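Local atomic coordinates of glucanase (Klebsiella pneumoniae, PDB entry 5GY3), a protein that probably hydrolyses internal beta-1,4-glucosidic bonds in cellulose and related beta-glucans, as a family 8 glycoside hydrolase. Residues W4-K8 and L38-D44; G33-L37 and L91-L96. All blocks are in the same frame, centred on the assembly; numbering follows the deposited sequence.

Contact 1 of 2, residues W4-K8 and L38-D44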
loop_
_atom_site.group_PDB
_atom_site.type_symbol
_atom_site.label_atom_id
_atom_site.label_comp_id
_atom_site.label_asym_id
_atom_site.label_seq_id
_atom_site.Cartn_x
_atom_site.Cartn_y
_atom_site.Cartn_z
ATOM N N TRP A 4 19.111 0.195 -1.924
ATOM C CA TRP A 4 18.604 -1.069 -1.401
ATOM C C TRP A 4 19.549 -1.665 -0.361
ATOM O O TRP A 4 19.099 -2.174 0.671
ATOM C CB TRP A 4 18.374 -2.040 -2.567
ATOM C CG TRP A 4 18.100 -3.455 -2.162
ATOM C CD1 TRP A 4 18.886 -4.544 -2.416
ATOM C CD2 TRP A 4 16.963 -3.938 -1.447
ATOM N NE1 TRP A 4 18.313 -5.677 -1.893
ATOM C CE2 TRP A 4 17.132 -5.334 -1.289
ATOM C CE3 TRP A 4 15.822 -3.330 -0.908
ATOM C CZ2 TRP A 4 16.203 -6.130 -0.626
ATOM C CZ3 TRP A 4 14.904 -4.123 -0.251
ATOM C CH2 TRP A 4 15.094 -5.509 -0.120
ATOM N N GLU A 5 20.862 -1.627 -0.613
ATOM C CA GLU A 5 21.804 -2.114 0.392
ATOM C C GLU A 5 21.698 -1.313 1.685
ATOM O O GLU A 5 21.692 -1.886 2.783
ATOM C CB GLU A 5 23.232 -2.067 -0.154
ATOM C CG GLU A 5 23.482 -3.057 -1.274
ATOM C CD GLU A 5 23.326 -4.491 -0.814
ATOM O OE1 GLU A 5 23.733 -4.799 0.329
ATOM O OE2 GLU A 5 22.791 -5.310 -1.590
ATOM N N ARG A 6 21.597 0.014 1.576
ATOM C CA ARG A 6 21.462 0.837 2.775
ATOM C C ARG A 6 20.148 0.549 3.495
ATOM O O ARG A 6 20.089 0.561 4.728
ATOM C CB ARG A 6 21.575 2.314 2.400
ATOM C CG ARG A 6 21.657 3.247 3.579
ATOM C CD ARG A 6 22.719 2.789 4.572
ATOM N NE ARG A 6 22.827 3.693 5.717
ATOM C CZ ARG A 6 23.522 3.420 6.818
ATOM N NH1 ARG A 6 24.164 2.263 6.926
ATOM N NH2 ARG A 6 23.568 4.299 7.814
ATOM N N TYR A 7 19.088 0.270 2.737
ATOM C CA TYR A 7 17.795 -0.072 3.325
ATOM C C TYR A 7 17.882 -1.355 4.138
ATOM O O TYR A 7 17.352 -1.437 5.253
ATOM C CB TYR A 7 16.777 -0.206 2.196
ATOM C CG TYR A 7 15.333 -0.461 2.575
ATOM C CD1 TYR A 7 14.513 0.574 3.025
ATOM C CD2 TYR A 7 14.768 -1.720 2.403
ATOM C CE1 TYR A 7 13.178 0.348 3.329
ATOM C CE2 TYR A 7 13.442 -1.956 2.703
ATOM C CZ TYR A 7 12.648 -0.920 3.164
ATOM O OH TYR A 7 11.321 -1.161 3.447
ATOM N N LYS A 8 18.522 -2.387 3.580
ATOM C CA LYS A 8 18.673 -3.635 4.322
ATOM C C LYS A 8 19.529 -3.429 5.561
ATOM O O LYS A 8 19.253 -4.011 6.615
ATOM C CB LYS A 8 19.294 -4.719 3.438
ATOM C CG LYS A 8 18.408 -5.221 2.313
ATOM C CD LYS A 8 19.055 -6.418 1.595
ATOM C CE LYS A 8 20.393 -6.038 0.979
ATOM N NZ LYS A 8 21.016 -7.174 0.238
ATOM N N LEU A 38 10.808 -4.793 -3.365
ATOM C CA LEU A 38 12.096 -4.168 -3.641
ATOM C C LEU A 38 13.207 -5.205 -3.797
ATOM O O LEU A 38 14.157 -4.979 -4.556
ATOM C CB LEU A 38 12.430 -3.157 -2.538
ATOM C CG LEU A 38 11.486 -1.945 -2.421
ATOM C CD1 LEU A 38 11.859 -1.086 -1.229
ATOM C CD2 LEU A 38 11.486 -1.106 -3.689
ATOM N N ALA A 39 13.105 -6.341 -3.105
ATOM C CA ALA A 39 14.100 -7.395 -3.301
ATOM C C ALA A 39 14.043 -7.946 -4.722
ATOM O O ALA A 39 15.085 -8.180 -5.342
ATOM C CB ALA A 39 13.905 -8.509 -2.274
ATOM N N VAL A 40 12.838 -8.136 -5.269
ATOM C CA VAL A 40 12.722 -8.561 -6.667
ATOM C C VAL A 40 13.321 -7.507 -7.588
ATOM O O VAL A 40 14.096 -7.817 -8.505
ATOM C CB VAL A 40 11.252 -8.830 -7.038
ATOM C CG1 VAL A 40 11.157 -9.221 -8.513
ATOM C CG2 VAL A 40 10.650 -9.892 -6.143
ATOM N N ALA A 41 12.966 -6.240 -7.350
ATOM C CA ALA A 41 13.426 -5.150 -8.205
ATOM C C ALA A 41 14.944 -5.026 -8.209
ATOM O O ALA A 41 15.535 -4.608 -9.212
ATOM C CB ALA A 41 12.791 -3.841 -7.751
ATOM N N ASN A 42 15.591 -5.372 -7.107
ATOM C CA ASN A 42 17.041 -5.293 -7.025
ATOM C C ASN A 42 17.704 -6.624 -7.341
ATOM O O ASN A 42 18.922 -6.747 -7.204
ATOM C CB ASN A 42 17.458 -4.780 -5.649
ATOM C CG ASN A 42 17.222 -3.288 -5.506
ATOM O OD1 ASN A 42 18.055 -2.480 -5.906
ATOM N ND2 ASN A 42 16.067 -2.917 -4.968
ATOM N N ASN A 43 16.924 -7.608 -7.791
ATOM C CA ASN A 43 17.427 -8.926 -8.170
ATOM C C ASN A 43 18.209 -9.561 -7.019
ATOM O O ASN A 43 19.339 -10.031 -7.174
ATOM C CB ASN A 43 18.263 -8.831 -9.450
ATOM C CG ASN A 43 18.491 -10.185 -10.104
ATOM O OD1 ASN A 43 17.975 -11.204 -9.648
ATOM N ND2 ASN A 43 19.271 -10.195 -11.182
ATOM N N ASP A 44 17.587 -9.569 -5.840
ATOM C CA ASP A 44 18.208 -10.028 -4.599
ATOM C C ASP A 44 17.419 -11.222 -4.077
ATOM O O ASP A 44 16.639 -11.114 -3.128
ATOM C CB ASP A 44 18.270 -8.874 -3.565
ATOM C CG ASP A 44 19.130 -9.212 -2.352
ATOM O OD1 ASP A 44 19.478 -10.391 -2.142
ATOM O OD2 ASP A 44 19.446 -8.281 -1.586
HETATM O O HOH W 1 18.499 0.279 -4.962
#

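Contact 2 of 2, residues G33-L37 and L91-L96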
loop_
_atom_site.group_PDB
_atom_site.type_symbol
_atom_site.label_atom_id
_atom_site.label_comp_id
_atom_site.label_asym_id
_atom_site.label_seq_id
_atom_site.Cartn_x
_atom_site.Cartn_y
_atom_site.Cartn_z
ATOM N N GLY A 33 5.902 -6.923 2.610
ATOM C CA GLY A 33 5.526 -6.891 1.203
ATOM C C GLY A 33 6.281 -5.842 0.409
ATOM O O GLY A 33 6.731 -6.107 -0.712
ATOM N N PHE A 34 6.406 -4.627 0.962
ATOM C CA PHE A 34 7.239 -3.601 0.335
ATOM C C PHE A 34 8.644 -4.128 0.088
ATOM O O PHE A 34 9.195 -3.983 -1.007
ATOM C CB PHE A 34 7.345 -2.355 1.220
ATOM C CG PHE A 34 6.176 -1.423 1.143
ATOM C CD1 PHE A 34 5.200 -1.563 0.179
ATOM C CD2 PHE A 34 6.073 -0.380 2.051
ATOM C CE1 PHE A 34 4.126 -0.673 0.121
ATOM C CE2 PHE A 34 5.002 0.511 2.000
ATOM C CZ PHE A 34 4.027 0.355 1.035
ATOM N N ALA A 35 9.252 -4.705 1.122
ATOM C CA ALA A 35 10.632 -5.154 0.991
ATOM C C ALA A 35 10.745 -6.309 0.006
ATOM O O ALA A 35 11.722 -6.395 -0.746
ATOM C CB ALA A 35 11.180 -5.561 2.352
ATOM N N MET A 36 9.768 -7.217 0.006
ATOM C CA MET A 36 9.792 -8.297 -0.981
ATOM C C MET A 36 9.720 -7.753 -2.404
ATOM O O MET A 36 10.421 -8.242 -3.296
ATOM C CB MET A 36 8.654 -9.281 -0.723
ATOM C CG MET A 36 8.878 -10.174 0.483
ATOM S SD MET A 36 7.422 -11.095 1.012
ATOM C CE MET A 36 7.123 -12.174 -0.396
ATOM N N LEU A 37 8.874 -6.744 -2.639
ATOM C CA LEU A 37 8.835 -6.091 -3.948
ATOM C C LEU A 37 10.192 -5.505 -4.309
ATOM O O LEU A 37 10.676 -5.667 -5.437
ATOM C CB LEU A 37 7.777 -4.980 -3.961
ATOM C CG LEU A 37 6.310 -5.376 -4.076
ATOM C CD1 LEU A 37 5.411 -4.157 -3.794
ATOM C CD2 LEU A 37 6.028 -5.935 -5.465
ATOM N N LEU A 91 0.405 -6.913 -1.191
ATOM C CA LEU A 91 1.785 -6.610 -1.558
ATOM C C LEU A 91 2.636 -7.868 -1.561
ATOM O O LEU A 91 3.476 -8.060 -2.455
ATOM C CB LEU A 91 2.364 -5.589 -0.580
ATOM C CG LEU A 91 1.732 -4.199 -0.665
ATOM C CD1 LEU A 91 2.071 -3.398 0.584
ATOM C CD2 LEU A 91 2.211 -3.491 -1.920
ATOM N N ILE A 92 2.427 -8.730 -0.562
ATOM C CA ILE A 92 3.138 -10.006 -0.485
ATOM C C ILE A 92 2.810 -10.871 -1.696
ATOM O O ILE A 92 3.706 -11.428 -2.341
ATOM C CB ILE A 92 2.801 -10.725 0.836
ATOM C CG1 ILE A 92 3.404 -9.968 2.033
ATOM C CG2 ILE A 92 3.280 -12.181 0.792
ATOM C CD1 ILE A 92 2.771 -10.322 3.419
ATOM N N ALA A 93 1.518 -11.005 -2.020
ATOM C CA ALA A 93 1.137 -11.839 -3.157
ATOM C C ALA A 93 1.670 -11.264 -4.460
ATOM O O ALA A 93 2.032 -12.009 -5.380
ATOM C CB ALA A 93 -0.386 -11.988 -3.227
ATOM N N TRP A 94 1.680 -9.938 -4.569
ATOM C CA TRP A 94 2.189 -9.276 -5.767
ATOM C C TRP A 94 3.689 -9.487 -5.904
ATOM O O TRP A 94 4.183 -9.804 -6.995
ATOM C CB TRP A 94 1.850 -7.784 -5.688
ATOM C CG TRP A 94 2.133 -6.998 -6.915
ATOM C CD1 TRP A 94 2.225 -7.460 -8.204
ATOM C CD2 TRP A 94 2.340 -5.590 -6.976
ATOM N NE1 TRP A 94 2.479 -6.414 -9.062
ATOM C CE2 TRP A 94 2.549 -5.255 -8.331
ATOM C CE3 TRP A 94 2.363 -4.571 -6.015
ATOM C CZ2 TRP A 94 2.799 -3.948 -8.744
ATOM C CZ3 TRP A 94 2.593 -3.267 -6.434
ATOM C CH2 TRP A 94 2.798 -2.969 -7.786
ATOM N N ALA A 95 4.428 -9.337 -4.800
ATOM C CA ALA A 95 5.865 -9.584 -4.834
ATOM C C ALA A 95 6.175 -11.018 -5.263
ATOM O O ALA A 95 7.121 -11.252 -6.032
ATOM C CB ALA A 95 6.472 -9.280 -3.465
ATOM N N LEU A 96 5.391 -11.987 -4.777
ATOM C CA LEU A 96 5.594 -13.386 -5.159
ATOM C C LEU A 96 5.355 -13.599 -6.645
ATOM O O LEU A 96 6.114 -14.317 -7.307
ATOM C CB LEU A 96 4.674 -14.294 -4.339
ATOM C CG LEU A 96 5.171 -14.488 -2.903
ATOM C CD1 LEU A 96 4.055 -14.949 -1.961
ATOM C CD2 LEU A 96 6.355 -15.472 -2.890
#

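Contact 1 of 2, residues W4-K8 and L38-D44
D44 OD2 is the polar hub of this contact. It accepts a hydrogen bond from W4 NE1 (2.9 Å to D44 OD2) and forms a salt bridge with K8 NZ (2.6 Å to D44 OD2). K8 NZ also bridges to E5 OE2 at 3.2 Å, one turn back. D44 OD1 caps the next helix at A47 N. A water links W4 N (3.1 Å) to N42 OD1 (2.9 Å), and N42 ND2 donates a hydrogen bond to L38 O (2.8 Å), within its own segment. The W4 indole carries most of the packing. N42 CB lies 3.8 Å from the centroid of the W4 five-membered ring, over its face, a CH-pi contact. W4 CZ3 meets L38 CB at 3.5 Å, and W4 CZ2 meets A39 CB at 3.7 Å. Helix 29-41 ends here in a Schellman motif with N43 as C-prime residue. The buried indole thus keeps its NH paired, while the E5-K8-D44 network ties helix 2-11 to the turn before helix 45-59.

Contact 2 of 2, residues G33-L37 and L91-L96
G33 brings the two helices close: its CA lies 3.9 Å from L91 CB and 3.8 Å from I92 CG1. A CB here would clash with L91 CB, so the lack of a side chain permits the approach. The F34 CA-to-CB bond points away, yet the ring reaches back, with F34 CE1 3.4 Å from L91 CD1. The CA-to-CB bond of M36 points toward the partner helix. M36 CB packs on A95 CB at 3.5 Å, while M36 CE reaches I92 CG2 at 4.0 Å and L96 CG at 3.9 Å. L37 CD1 lies 3.8 Å from both L91 CD2 and W94 CE3. L37 CD2 sits over the W94 six-membered ring, 4.3 Å from its centroid, in a CH-pi contact. The axes of segments 33-37 and 91-96 approach to 8.0 Å, with 15° between their directions, and small residues G33 and A95 lie at the interface. Such parallel packing fits the (alpha/alpha)6 barrel of family 8 enzymes. L91 lies one turn after D87, the predicted nucleophile.

How the contacts relate
From the N terminus, the chain runs through helix 2-11 and a long connection, ending in the short strand 27-28, into helix 29-41. Contact 1 closes this first loop, joining residues 4-8 to the end of helix 29-41 and the turn beyond it. Contact 2 starts inside that loop, at 33-37, and closes a second, longer one at 91-96 on helix 86-103. The two loops therefore cross. Helix 29-41 is shared and joins the N-terminal helix to helix 86-103. The contact centres are about 12 Å apart and the contacts touch: W4 CH2 lies 3.5 Å from A35 O, and V40 CG2 lies 3.8 Å from A95 O. Contact 1 is partly buried; contact 2 is fully buried.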